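Local atomic coordinates of Cag-Z (Helicobacter pylori, PDB entry 1S2X), a protein that is of unknown function but is encoded by the cag pathogenicity island and is probably connected with the type IV secretion system that the island specifies. Residues V34-Q40 with S136-Y142; N50-L56 with F146-M151; Y79-L83 with E126-I130; S116-N120 with I175-Y179. The protein carries 1 engineered substitution. All coordinates share one frame; numbering follows the deposited sequence.

Contact 1. Residues V34-Q40 with S136-Y142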
loop_
_atom_site.group_PDB
_atom_site.type_symbol
_atom_site.label_atom_id
_atom_site.label_comp_id
_atom_site.label_asym_id
_atom_site.label_seq_id
_atom_site.Cartn_x
_atom_site.Cartn_y
_atom_site.Cartn_z
ATOM N N VAL A 34 -7.336 -2.284 14.353
ATOM C CA VAL A 34 -8.639 -1.779 13.907
ATOM C C VAL A 34 -9.319 -2.793 12.990
ATOM O O VAL A 34 -10.511 -3.087 13.144
ATOM C CB VAL A 34 -8.501 -0.437 13.168
ATOM C CG1 VAL A 34 -9.664 -0.208 12.214
ATOM C CG2 VAL A 34 -8.407 0.703 14.169
ATOM N N ARG A 35 -8.520 -3.320 12.061
ATOM C CA ARG A 35 -9.056 -4.327 11.132
ATOM C C ARG A 35 -9.541 -5.551 11.898
ATOM O O ARG A 35 -10.649 -6.044 11.679
ATOM C CB ARG A 35 -8.011 -4.747 10.105
ATOM C CG ARG A 35 -8.425 -5.900 9.198
ATOM C CD ARG A 35 -7.879 -7.249 9.622
ATOM N NE ARG A 35 -8.376 -8.340 8.780
ATOM C CZ ARG A 35 -8.618 -9.575 9.173
ATOM N NH1 ARG A 35 -8.416 -9.935 10.436
ATOM N NH2 ARG A 35 -9.063 -10.480 8.312
ATOM N N ASP A 36 -8.654 -6.019 12.776
ATOM C CA ASP A 36 -8.927 -7.242 13.520
ATOM C C ASP A 36 -10.216 -7.100 14.314
ATOM O O ASP A 36 -11.091 -7.946 14.338
ATOM C CB ASP A 36 -7.748 -7.586 14.441
ATOM C CG ASP A 36 -6.619 -8.238 13.663
ATOM O OD1 ASP A 36 -5.493 -8.363 14.183
ATOM O OD2 ASP A 36 -6.869 -8.637 12.503
ATOM N N LYS A 37 -10.353 -5.976 14.999
ATOM C CA LYS A 37 -11.521 -5.752 15.839
ATOM C C LYS A 37 -12.775 -5.569 15.015
ATOM O O LYS A 37 -13.840 -6.080 15.366
ATOM C CB LYS A 37 -11.261 -4.513 16.713
ATOM C CG LYS A 37 -11.656 -4.734 18.170
ATOM C CD LYS A 37 -11.986 -3.405 18.835
ATOM C CE LYS A 37 -13.370 -2.926 18.431
ATOM N NZ LYS A 37 -14.097 -2.309 19.577
ATOM N N PHE A 38 -12.654 -4.840 13.894
ATOM C CA PHE A 38 -13.850 -4.679 13.052
ATOM C C PHE A 38 -14.285 -6.044 12.549
ATOM O O PHE A 38 -15.455 -6.397 12.575
ATOM C CB PHE A 38 -13.592 -3.710 11.895
ATOM C CG PHE A 38 -14.792 -3.553 10.959
ATOM C CD1 PHE A 38 -14.807 -4.184 9.725
ATOM C CD2 PHE A 38 -15.877 -2.782 11.334
ATOM C CE1 PHE A 38 -15.889 -4.068 8.863
ATOM C CE2 PHE A 38 -16.980 -2.682 10.496
ATOM C CZ PHE A 38 -16.996 -3.342 9.283
ATOM N N ILE A 39 -13.316 -6.827 12.068
ATOM C CA ILE A 39 -13.659 -8.138 11.514
ATOM C C ILE A 39 -14.376 -8.999 12.535
ATOM O O ILE A 39 -15.457 -9.562 12.330
ATOM C CB ILE A 39 -12.376 -8.856 11.062
ATOM C CG1 ILE A 39 -11.789 -8.262 9.778
ATOM C CG2 ILE A 39 -12.639 -10.346 10.954
ATOM C CD1 ILE A 39 -12.869 -7.983 8.759
ATOM N N GLN A 40 -13.750 -9.087 13.709
ATOM C CA GLN A 40 -14.357 -9.849 14.798
ATOM C C GLN A 40 -15.743 -9.371 15.166
ATOM O O GLN A 40 -16.610 -10.160 15.538
ATOM C CB GLN A 40 -13.428 -9.781 16.035
ATOM C CG GLN A 40 -12.224 -10.704 15.830
ATOM C CD GLN A 40 -12.622 -12.132 15.507
ATOM O OE1 GLN A 40 -13.399 -12.771 16.227
ATOM N NE2 GLN A 40 -12.089 -12.680 14.416
ATOM N N SER A 136 -7.613 -7.890 3.306
ATOM C CA SER A 136 -8.061 -8.696 4.440
ATOM C C SER A 136 -9.357 -8.234 5.079
ATOM O O SER A 136 -9.795 -8.928 6.006
ATOM C CB SER A 136 -6.958 -8.706 5.520
ATOM O OG SER A 136 -7.097 -7.528 6.306
ATOM N N TYR A 137 -9.986 -7.132 4.649
ATOM C CA TYR A 137 -11.327 -6.761 5.144
ATOM C C TYR A 137 -12.443 -7.637 4.582
ATOM O O TYR A 137 -13.616 -7.594 4.966
ATOM C CB TYR A 137 -11.613 -5.284 4.808
ATOM C CG TYR A 137 -11.058 -4.367 5.897
ATOM C CD1 TYR A 137 -11.886 -3.960 6.934
ATOM C CD2 TYR A 137 -9.732 -3.946 5.880
ATOM C CE1 TYR A 137 -11.415 -3.133 7.945
ATOM C CE2 TYR A 137 -9.248 -3.123 6.881
ATOM C CZ TYR A 137 -10.097 -2.727 7.901
ATOM O OH TYR A 137 -9.631 -1.900 8.906
ATOM N N LEU A 138 -12.126 -8.486 3.613
ATOM C CA LEU A 138 -12.936 -9.646 3.248
ATOM C C LEU A 138 -12.179 -10.832 3.852
ATOM O O LEU A 138 -11.246 -11.346 3.236
ATOM C CB LEU A 138 -13.123 -9.816 1.745
ATOM C CG LEU A 138 -13.951 -11.048 1.313
ATOM C CD1 LEU A 138 -15.356 -10.958 1.894
ATOM C CD2 LEU A 138 -13.977 -11.202 -0.201
ATOM N N PRO A 139 -12.518 -11.205 5.079
ATOM C CA PRO A 139 -11.625 -12.094 5.827
ATOM C C PRO A 139 -11.761 -13.508 5.276
ATOM O O PRO A 139 -12.818 -14.124 5.307
ATOM C CB PRO A 139 -12.148 -11.984 7.257
ATOM C CG PRO A 139 -13.604 -11.664 7.099
ATOM C CD PRO A 139 -13.717 -10.847 5.841
ATOM N N ARG A 140 -10.670 -14.037 4.751
ATOM C CA ARG A 140 -10.718 -15.379 4.173
ATOM C C ARG A 140 -11.192 -16.398 5.195
ATOM O O ARG A 140 -11.814 -17.401 4.842
ATOM C CB ARG A 140 -9.342 -15.796 3.659
ATOM C CG ARG A 140 -9.322 -16.340 2.243
ATOM C CD ARG A 140 -10.426 -17.354 1.977
ATOM N NE ARG A 140 -10.404 -17.843 0.599
ATOM C CZ ARG A 140 -11.115 -18.841 0.096
ATOM N NH1 ARG A 140 -11.969 -19.536 0.840
ATOM N NH2 ARG A 140 -10.977 -19.163 -1.178
ATOM N N GLU A 141 -10.909 -16.167 6.478
ATOM C CA GLU A 141 -11.254 -17.248 7.406
ATOM C C GLU A 141 -12.742 -17.314 7.744
ATOM O O GLU A 141 -13.091 -18.287 8.426
ATOM C CB GLU A 141 -10.408 -17.101 8.671
ATOM C CG GLU A 141 -10.797 -15.940 9.565
ATOM C CD GLU A 141 -10.006 -14.675 9.303
ATOM O OE1 GLU A 141 -9.959 -13.815 10.209
ATOM O OE2 GLU A 141 -9.436 -14.523 8.197
ATOM N N TYR A 142 -13.598 -16.395 7.311
ATOM C CA TYR A 142 -15.029 -16.357 7.593
ATOM C C TYR A 142 -15.861 -16.510 6.326
ATOM O O TYR A 142 -17.079 -16.293 6.323
ATOM C CB TYR A 142 -15.429 -15.069 8.355
ATOM C CG TYR A 142 -14.669 -15.048 9.672
ATOM C CD1 TYR A 142 -14.907 -16.068 10.596
ATOM C CD2 TYR A 142 -13.739 -14.076 9.994
ATOM C CE1 TYR A 142 -14.245 -16.112 11.810
ATOM C CE2 TYR A 142 -13.067 -14.115 11.206
ATOM C CZ TYR A 142 -13.322 -15.133 12.112
ATOM O OH TYR A 142 -12.666 -15.187 13.322
#
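R35 carries most of the polar contact between helix 34-40 and the loop 136-142. Its NE and NH2 both bond S136 O from the same face of the carbonyl plane, a side-on grip on one atom in which NH2 makes the shorter bond, 2.9 Å. NE also has a weak bond to S136 OG, whose hydroxyl is held by L133 O. The other arm, NH1, forms a salt bridge to D36 OD2 on its own helix, and E141 OE1 lies at the guanidinium edge, 3.9 Å from R35 NH2, a long salt bridge, so one guanidinium joins two carboxylates in a network. A second polar link runs from Q40 NE2 to Y142 OH, nearly straight at 167° over 2.8 Å. The R35 chain passes over one face of the Y137 ring, carried there by a chi1 of 173° that sets CG opposite the backbone N, and CG lies 3.9 Å from the ring centroid in a CH-pi contact. I39 CG2 packs against P139 CB and, at 3.8 Å, Y142 CE2, while F38 CD1 meets the edge of Y137. R35 thus ties helix 31-43 to the carbonyl of the first residue after helix 105-135, within an all-helical fold.

Contact 2. Residues N50-L56 with F146-M151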
loop_
_atom_site.group_PDB
_atom_site.type_symbol
_atom_site.label_atom_id
_atom_site.label_comp_id
_atom_site.label_asym_id
_atom_site.label_seq_id
_atom_site.Cartn_x
_atom_site.Cartn_y
_atom_site.Cartn_z
ATOM N N ASN A 50 -26.273 -18.579 4.379
ATOM C CA ASN A 50 -27.003 -19.761 3.914
ATOM C C ASN A 50 -26.705 -20.158 2.480
ATOM O O ASN A 50 -26.760 -21.347 2.155
ATOM C CB ASN A 50 -28.516 -19.505 4.010
ATOM C CG ASN A 50 -28.930 -19.287 5.449
ATOM O OD1 ASN A 50 -29.781 -18.446 5.727
ATOM N ND2 ASN A 50 -28.322 -20.050 6.351
ATOM N N ASP A 51 -26.427 -19.193 1.610
ATOM C CA ASP A 51 -26.332 -19.442 0.176
ATOM C C ASP A 51 -25.655 -18.266 -0.516
ATOM O O ASP A 51 -25.521 -17.226 0.127
ATOM C CB ASP A 51 -27.746 -19.677 -0.381
ATOM C CG ASP A 51 -28.635 -18.481 -0.096
ATOM O OD1 ASP A 51 -29.485 -18.584 0.807
ATOM O OD2 ASP A 51 -28.464 -17.446 -0.770
ATOM N N PRO A 52 -25.218 -18.403 -1.756
ATOM C CA PRO A 52 -24.540 -17.314 -2.465
ATOM C C PRO A 52 -25.178 -15.949 -2.332
ATOM O O PRO A 52 -24.512 -14.932 -2.098
ATOM C CB PRO A 52 -24.653 -17.785 -3.931
ATOM C CG PRO A 52 -24.574 -19.271 -3.840
ATOM C CD PRO A 52 -25.303 -19.626 -2.584
ATOM N N GLN A 53 -26.499 -15.812 -2.482
ATOM C CA GLN A 53 -26.962 -14.415 -2.442
ATOM C C GLN A 53 -27.211 -13.986 -1.003
ATOM O O GLN A 53 -27.343 -12.796 -0.701
ATOM C CB GLN A 53 -28.192 -14.220 -3.328
ATOM C CG GLN A 53 -27.928 -14.212 -4.824
ATOM C CD GLN A 53 -26.819 -13.280 -5.267
ATOM O OE1 GLN A 53 -26.751 -12.115 -4.874
ATOM N NE2 GLN A 53 -25.919 -13.775 -6.115
ATOM N N ASP A 54 -27.275 -14.954 -0.087
ATOM C CA ASP A 54 -27.426 -14.565 1.320
ATOM C C ASP A 54 -26.070 -14.061 1.817
ATOM O O ASP A 54 -26.019 -13.166 2.654
ATOM C CB ASP A 54 -27.906 -15.711 2.192
ATOM C CG ASP A 54 -28.045 -15.386 3.662
ATOM O OD1 ASP A 54 -28.768 -14.432 4.022
ATOM O OD2 ASP A 54 -27.433 -16.102 4.486
ATOM N N PHE A 55 -25.017 -14.650 1.284
ATOM C CA PHE A 55 -23.647 -14.199 1.491
ATOM C C PHE A 55 -23.525 -12.744 1.033
ATOM O O PHE A 55 -23.039 -11.872 1.752
ATOM C CB PHE A 55 -22.667 -15.091 0.728
ATOM C CG PHE A 55 -21.253 -14.553 0.636
ATOM C CD1 PHE A 55 -20.735 -14.070 -0.556
ATOM C CD2 PHE A 55 -20.432 -14.531 1.744
ATOM C CE1 PHE A 55 -19.442 -13.587 -0.636
ATOM C CE2 PHE A 55 -19.141 -14.045 1.674
ATOM C CZ PHE A 55 -18.632 -13.571 0.481
ATOM N N LEU A 56 -23.972 -12.469 -0.187
ATOM C CA LEU A 56 -23.819 -11.125 -0.759
ATOM C C LEU A 56 -24.678 -10.112 -0.027
ATOM O O LEU A 56 -24.318 -8.946 0.094
ATOM C CB LEU A 56 -24.171 -11.129 -2.247
ATOM C CG LEU A 56 -23.075 -11.759 -3.112
ATOM C CD1 LEU A 56 -23.350 -11.508 -4.581
ATOM C CD2 LEU A 56 -21.711 -11.225 -2.672
ATOM N N PHE A 146 -18.953 -22.578 0.265
ATOM C CA PHE A 146 -19.485 -22.616 -1.090
ATOM C C PHE A 146 -19.130 -21.379 -1.886
ATOM O O PHE A 146 -19.665 -21.143 -2.967
ATOM C CB PHE A 146 -21.007 -22.790 -1.022
ATOM C CG PHE A 146 -21.737 -21.837 -0.096
ATOM C CD1 PHE A 146 -22.188 -22.236 1.148
ATOM C CD2 PHE A 146 -21.992 -20.533 -0.481
ATOM C CE1 PHE A 146 -22.875 -21.370 1.979
ATOM C CE2 PHE A 146 -22.666 -19.648 0.342
ATOM C CZ PHE A 146 -23.117 -20.068 1.583
ATOM N N ILE A 147 -18.229 -20.529 -1.402
ATOM C CA ILE A 147 -17.979 -19.309 -2.190
ATOM C C ILE A 147 -16.833 -19.477 -3.170
ATOM O O ILE A 147 -15.759 -19.973 -2.840
ATOM C CB ILE A 147 -17.744 -18.149 -1.203
ATOM C CG1 ILE A 147 -18.883 -18.075 -0.180
ATOM C CG2 ILE A 147 -17.554 -16.817 -1.891
ATOM C CD1 ILE A 147 -20.223 -17.774 -0.841
ATOM N N ASP A 148 -17.033 -19.076 -4.425
ATOM C CA ASP A 148 -15.994 -19.201 -5.432
ATOM C C ASP A 148 -15.312 -17.848 -5.670
ATOM O O ASP A 148 -15.754 -16.852 -5.102
ATOM C CB ASP A 148 -16.553 -19.717 -6.757
ATOM C CG ASP A 148 -17.508 -18.779 -7.462
ATOM O OD1 ASP A 148 -18.087 -19.187 -8.498
ATOM O OD2 ASP A 148 -17.738 -17.624 -7.041
ATOM N N GLY A 149 -14.297 -17.878 -6.516
ATOM C CA GLY A 149 -13.519 -16.720 -6.909
ATOM C C GLY A 149 -14.406 -15.644 -7.498
ATOM O O GLY A 149 -14.092 -14.461 -7.486
ATOM N N ASN A 150 -15.560 -16.031 -8.040
ATOM C CA ASN A 150 -16.364 -15.007 -8.705
ATOM C C ASN A 150 -17.158 -14.217 -7.664
ATOM O O ASN A 150 -17.140 -12.990 -7.698
ATOM C CB ASN A 150 -17.287 -15.629 -9.739
ATOM C CG ASN A 150 -18.031 -14.624 -10.598
ATOM O OD1 ASN A 150 -17.451 -13.852 -11.364
ATOM N ND2 ASN A 150 -19.359 -14.641 -10.476
HETATM N N MSE A 151 -17.831 -14.922 -6.770
HETATM C CA MSE A 151 -18.548 -14.276 -5.676
HETATM C C MSE A 151 -17.538 -13.536 -4.794
HETATM O O MSE A 151 -17.904 -12.498 -4.249
HETATM C CB MSE A 151 -19.387 -15.250 -4.864
HETATM C CG MSE A 151 -20.657 -15.761 -5.506
HETATM SE SE MSE A 151 -21.840 -14.501 -6.045
HETATM C CE MSE A 151 -23.357 -15.143 -5.398
#
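The backbones come nearest at P52 and I147, whose CA atoms are 6.9 Å apart, where the first turn of helix 52-68 faces the loop leading into helix 149-158. F146 lays its ring beside the chain at N50-P52, CE2 standing 3.4 Å from D51 C and CZ the same distance from D51 N; its CG sits between the backbone N and the carbonyl carbon (chi1 50°), which turns the ring toward this backbone. Next along the loop, I147 puts CD1 over one face of the F55 ring, a CH-pi contact 4.0 Å from the centroid and offset toward the rim. Both helices start with an aspartate N-cap: D51 OD2 accepts from D54 N and weakly from Q53 N, and D148 OD2 accepts from M151 N at 175° and weakly from N150 N. The D148 cap thus fixes the first turn from which the selenomethionine M151 reaches across, bent at chi2 (-56°) and again at chi3. Its SE lies 3.7 Å from L56 CD1, while CE approaches P52 and Q53 so closely that the exact place of the methyl is doubtful. D54 OD2 takes N50 N on its anti lone pair over 2.7 Å and also forms a salt bridge with R58, while A155 and P144 pack on F55.

Contact 3. Residues Y79-L83 with E126-I130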
loop_
_atom_site.group_PDB
_atom_site.type_symbol
_atom_site.label_atom_id
_atom_site.label_comp_id
_atom_site.label_asym_id
_atom_site.label_seq_id
_atom_site.Cartn_x
_atom_site.Cartn_y
_atom_site.Cartn_z
ATOM N N TYR A 79 -1.738 7.808 2.823
ATOM C CA TYR A 79 -0.510 7.344 3.464
ATOM C C TYR A 79 0.515 6.972 2.389
ATOM O O TYR A 79 1.649 7.451 2.397
ATOM C CB TYR A 79 -0.746 6.157 4.406
ATOM C CG TYR A 79 0.553 5.471 4.781
ATOM C CD1 TYR A 79 1.432 6.045 5.697
ATOM C CD2 TYR A 79 0.911 4.256 4.217
ATOM C CE1 TYR A 79 2.618 5.418 6.033
ATOM C CE2 TYR A 79 2.096 3.625 4.546
ATOM C CZ TYR A 79 2.952 4.213 5.459
ATOM O OH TYR A 79 4.133 3.577 5.789
ATOM N N LEU A 80 0.118 6.126 1.442
ATOM C CA LEU A 80 1.037 5.722 0.387
ATOM C C LEU A 80 1.508 6.885 -0.476
ATOM O O LEU A 80 2.700 6.926 -0.803
ATOM C CB LEU A 80 0.391 4.655 -0.502
ATOM C CG LEU A 80 0.253 3.311 0.229
ATOM C CD1 LEU A 80 -0.587 2.350 -0.588
ATOM C CD2 LEU A 80 1.648 2.773 0.536
ATOM N N ASN A 81 0.601 7.791 -0.833
ATOM C CA ASN A 81 1.019 8.947 -1.632
ATOM C C ASN A 81 2.062 9.764 -0.877
ATOM O O ASN A 81 3.096 10.146 -1.421
ATOM C CB ASN A 81 -0.186 9.816 -2.009
ATOM C CG ASN A 81 0.150 10.873 -3.037
ATOM O OD1 ASN A 81 -0.131 10.715 -4.233
ATOM N ND2 ASN A 81 0.755 11.975 -2.593
ATOM N N ASN A 82 1.808 10.060 0.394
ATOM C CA ASN A 82 2.735 10.811 1.224
ATOM C C ASN A 82 4.102 10.136 1.301
ATOM O O ASN A 82 5.139 10.766 1.137
ATOM C CB ASN A 82 2.192 10.955 2.643
ATOM C CG ASN A 82 0.900 11.752 2.664
ATOM O OD1 ASN A 82 0.468 12.240 1.617
ATOM N ND2 ASN A 82 0.302 11.868 3.846
ATOM N N LEU A 83 4.081 8.832 1.566
ATOM C CA LEU A 83 5.288 8.032 1.644
ATOM C C LEU A 83 6.073 8.045 0.345
ATOM O O LEU A 83 7.285 8.240 0.319
ATOM C CB LEU A 83 4.934 6.566 1.976
ATOM C CG LEU A 83 6.163 5.647 2.015
ATOM C CD1 LEU A 83 6.395 5.161 3.435
ATOM C CD2 LEU A 83 6.004 4.487 1.049
ATOM N N GLU A 126 5.817 -1.191 0.432
ATOM C CA GLU A 126 4.819 -0.638 1.357
ATOM C C GLU A 126 3.433 -0.652 0.716
ATOM O O GLU A 126 2.449 -0.854 1.435
ATOM C CB GLU A 126 5.184 0.769 1.821
ATOM C CG GLU A 126 6.173 0.795 2.976
ATOM C CD GLU A 126 5.537 0.300 4.264
ATOM O OE1 GLU A 126 5.984 -0.745 4.770
ATOM O OE2 GLU A 126 4.594 0.949 4.762
ATOM N N VAL A 127 3.327 -0.453 -0.589
ATOM C CA VAL A 127 2.049 -0.567 -1.289
ATOM C C VAL A 127 1.493 -1.987 -1.205
ATOM O O VAL A 127 0.288 -2.193 -1.049
ATOM C CB VAL A 127 2.150 -0.184 -2.778
ATOM C CG1 VAL A 127 0.830 -0.450 -3.478
ATOM C CG2 VAL A 127 2.541 1.274 -2.958
ATOM N N ALA A 128 2.328 -3.016 -1.300
ATOM C CA ALA A 128 1.874 -4.403 -1.172
ATOM C C ALA A 128 1.402 -4.725 0.236
ATOM O O ALA A 128 0.473 -5.483 0.511
ATOM C CB ALA A 128 2.986 -5.369 -1.549
ATOM N N ARG A 129 2.066 -4.124 1.216
ATOM C CA ARG A 129 1.640 -4.375 2.588
ATOM C C ARG A 129 0.253 -3.789 2.815
ATOM O O ARG A 129 -0.655 -4.387 3.392
ATOM C CB ARG A 129 2.706 -3.781 3.507
ATOM C CG ARG A 129 2.299 -3.728 4.970
ATOM C CD ARG A 129 3.479 -3.279 5.824
ATOM N NE ARG A 129 3.455 -1.826 6.002
ATOM C CZ ARG A 129 2.708 -1.217 6.916
ATOM N NH1 ARG A 129 1.934 -1.919 7.729
ATOM N NH2 ARG A 129 2.742 0.102 7.018
ATOM N N ILE A 130 0.085 -2.550 2.347
ATOM C CA ILE A 130 -1.188 -1.862 2.497
ATOM C C ILE A 130 -2.235 -2.579 1.647
ATOM O O ILE A 130 -3.375 -2.701 2.095
ATOM C CB ILE A 130 -1.140 -0.382 2.110
ATOM C CG1 ILE A 130 -0.845 0.561 3.289
ATOM C CG2 ILE A 130 -2.436 0.044 1.446
ATOM C CD1 ILE A 130 0.332 0.131 4.135
#
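E126 OE2 accepts from both helices: Y79 OH donates to it across the contact at 2.9 Å, and R129 NH2 bonds it from the next turn of its own helix at 3.0 Å. The two donors use the oxygen differently. R129 NH2 lies on the syn lone pair, whereas the tyrosine hydroxyl comes from above the carboxylate plane, 36° out of it, and the ring and carboxylate planes stand 80° apart. R129 NE takes the other oxygen, E126 OE1, at 3.0 Å, giving a side-on salt bridge that holds the carboxylate in place for the tyrosine; the paired arginine would be expected to stabilise the negative charge. The E126 chain, bent at chi2, carries its carboxylate toward both partners. Beside this polar group the packing is apolar. L80 CD1 meets I130 CG2 at 3.6 Å, the two side chains running alongside with opposite sense, and L80 CD2 reaches V127 CG2. I130 CD1 lies 3.9 Å from Y79 CE2, while L83 CD2 touches E126 CB. The axes of 79-83 and 126-130 are antiparallel (172°), 10.7 Å apart at closest approach. Helix 161-183 packs on L80, V127 and I130 through F164, L168 and I171, while L21 of helix 14-23 touches Y79, L83 and E126.

Contact 4. Residues S116-N120 with I175-Y179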
loop_
_atom_site.group_PDB
_atom_site.type_symbol
_atom_site.label_atom_id
_atom_site.label_comp_id
_atom_site.label_asym_id
_atom_site.label_seq_id
_atom_site.Cartn_x
_atom_site.Cartn_y
_atom_site.Cartn_z
ATOM N N SER A 116 17.750 4.593 -6.777
ATOM C CA SER A 116 16.455 4.396 -7.417
ATOM C C SER A 116 15.915 2.992 -7.177
ATOM O O SER A 116 14.704 2.808 -7.037
ATOM C CB SER A 116 16.592 4.698 -8.913
ATOM O OG SER A 116 17.482 3.775 -9.525
ATOM N N ASP A 117 16.784 1.994 -7.117
ATOM C CA ASP A 117 16.418 0.612 -6.844
ATOM C C ASP A 117 15.867 0.475 -5.424
ATOM O O ASP A 117 14.996 -0.352 -5.177
ATOM C CB ASP A 117 17.588 -0.351 -6.984
ATOM C CG ASP A 117 18.015 -0.671 -8.395
ATOM O OD1 ASP A 117 17.251 -0.458 -9.356
ATOM O OD2 ASP A 117 19.149 -1.166 -8.551
ATOM N N ASN A 118 16.381 1.278 -4.493
ATOM C CA ASN A 118 15.860 1.186 -3.135
ATOM C C ASN A 118 14.555 1.972 -3.018
ATOM O O ASN A 118 13.728 1.658 -2.158
ATOM C CB ASN A 118 16.882 1.681 -2.111
ATOM C CG ASN A 118 18.024 0.700 -1.939
ATOM O OD1 ASN A 118 17.915 -0.467 -2.330
ATOM N ND2 ASN A 118 19.121 1.170 -1.352
ATOM N N PHE A 119 14.401 2.978 -3.876
ATOM C CA PHE A 119 13.147 3.727 -3.967
ATOM C C PHE A 119 12.075 2.786 -4.518
ATOM O O PHE A 119 10.975 2.675 -3.978
ATOM C CB PHE A 119 13.262 4.985 -4.824
ATOM C CG PHE A 119 11.944 5.653 -5.178
ATOM C CD1 PHE A 119 11.297 5.390 -6.376
ATOM C CD2 PHE A 119 11.346 6.544 -4.309
ATOM C CE1 PHE A 119 10.087 5.980 -6.697
ATOM C CE2 PHE A 119 10.124 7.133 -4.607
ATOM C CZ PHE A 119 9.488 6.843 -5.796
ATOM N N ASN A 120 12.417 2.102 -5.610
ATOM C CA ASN A 120 11.433 1.228 -6.229
ATOM C C ASN A 120 10.956 0.159 -5.239
ATOM O O ASN A 120 9.765 -0.140 -5.195
ATOM C CB ASN A 120 11.980 0.542 -7.477
ATOM C CG ASN A 120 10.861 -0.075 -8.305
ATOM O OD1 ASN A 120 9.811 0.545 -8.474
ATOM N ND2 ASN A 120 11.054 -1.279 -8.829
ATOM N N ILE A 175 4.935 5.484 -9.083
ATOM C CA ILE A 175 6.201 4.985 -8.554
ATOM C C ILE A 175 7.121 4.629 -9.724
ATOM O O ILE A 175 8.302 4.982 -9.692
ATOM C CB ILE A 175 6.004 3.757 -7.659
ATOM C CG1 ILE A 175 5.455 4.081 -6.262
ATOM C CG2 ILE A 175 7.286 2.958 -7.538
ATOM C CD1 ILE A 175 5.020 2.851 -5.491
ATOM N N GLY A 176 6.530 3.963 -10.717
ATOM C CA GLY A 176 7.177 3.569 -11.957
ATOM C C GLY A 176 7.689 4.759 -12.745
ATOM O O GLY A 176 8.786 4.746 -13.315
ATOM N N THR A 177 6.902 5.834 -12.778
ATOM C CA THR A 177 7.344 7.071 -13.410
ATOM C C THR A 177 8.380 7.823 -12.594
ATOM O O THR A 177 9.239 8.524 -13.137
ATOM C CB THR A 177 6.146 8.019 -13.621
ATOM O OG1 THR A 177 5.208 7.295 -14.412
ATOM C CG2 THR A 177 6.574 9.264 -14.381
ATOM N N LYS A 178 8.290 7.686 -11.271
ATOM C CA LYS A 178 9.271 8.371 -10.430
ATOM C C LYS A 178 10.583 7.594 -10.469
ATOM O O LYS A 178 11.675 8.149 -10.356
ATOM C CB LYS A 178 8.738 8.537 -9.011
ATOM C CG LYS A 178 7.750 9.685 -8.829
ATOM C CD LYS A 178 7.134 9.647 -7.442
ATOM C CE LYS A 178 6.716 11.029 -6.956
ATOM N NZ LYS A 178 5.344 11.390 -7.416
ATOM N N TYR A 179 10.451 6.279 -10.640
ATOM C CA TYR A 179 11.618 5.426 -10.803
ATOM C C TYR A 179 12.362 5.829 -12.081
ATOM O O TYR A 179 13.585 5.919 -12.072
ATOM C CB TYR A 179 11.246 3.947 -10.870
ATOM C CG TYR A 179 12.400 3.044 -11.243
ATOM C CD1 TYR A 179 12.588 2.581 -12.537
ATOM C CD2 TYR A 179 13.316 2.657 -10.271
ATOM C CE1 TYR A 179 13.648 1.759 -12.857
ATOM C CE2 TYR A 179 14.383 1.835 -10.579
ATOM C CZ TYR A 179 14.539 1.391 -11.871
ATOM O OH TYR A 179 15.597 0.569 -12.181
#
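The ring of Y179 slots against one turn of helix 116-120, its CD2 edge set 3.5 Å from the carbonyl O of S116, near the ring plane, and 3.8 Å from N120 CB. At the far end of the ring the hydroxyl makes a weak hydrogen bond to D117 OD1 over 3.4 Å; D117 OD1 lies at the ring edge, near its plane, and the carboxylate is turned only 14° from the ring plane. CG of Y179 stands anti to the backbone N (chi1 171°), and this extends the ring across to the serine, aspartate and asparagine. One turn further on, F119 reaches toward helix 161-183: its CE1 edge lies 3.6 Å from I175 O, near the ring plane, and 3.7 Å from K178 CB. That carbonyl also accepts the helical bond from Y179 N. N120 OD1 rests 3.6 Å from I175 CG2, an oxygen-to-methyl contact. Among the groups that place these residues, S116 OG is tied to V112 O one turn back in its own helix. K178 NZ forms a salt bridge with D174 and a cation-pi contact with Y88. Helix 74-101 also packs on F119, through S87, Y88 and C91. With the axes of 116-120 and 175-179 antiparallel (176°) and 9.9 Å apart at closest approach, the pair is characteristic of an antiparallel helical bundle in which long helices pack side by side.

Overall arrangement
The four contacts lie along an elongated, strand-free chain. Contacts 3 and 4 both use helix 105-135, their centres about 13 Å apart; they touch where V127 packs on I175, so helices 74-101 and 161-183 pack on helix 105-135 at neighbouring places along it. Contacts 1 and 2, centres about 17 Å apart, lie together at one end, joining helices 31-43 and 52-68 to the connection after helix 105-135 and to the start of helix 149-158. Contact 4 is across the chain's centre from both, its centre about 40 Å from that of contact 2. In sequence, 79-83 and 126-130 fall between the partners of contacts 1 and 2, whereas contact 4 interleaves with all three others, tying distant parts into one unit.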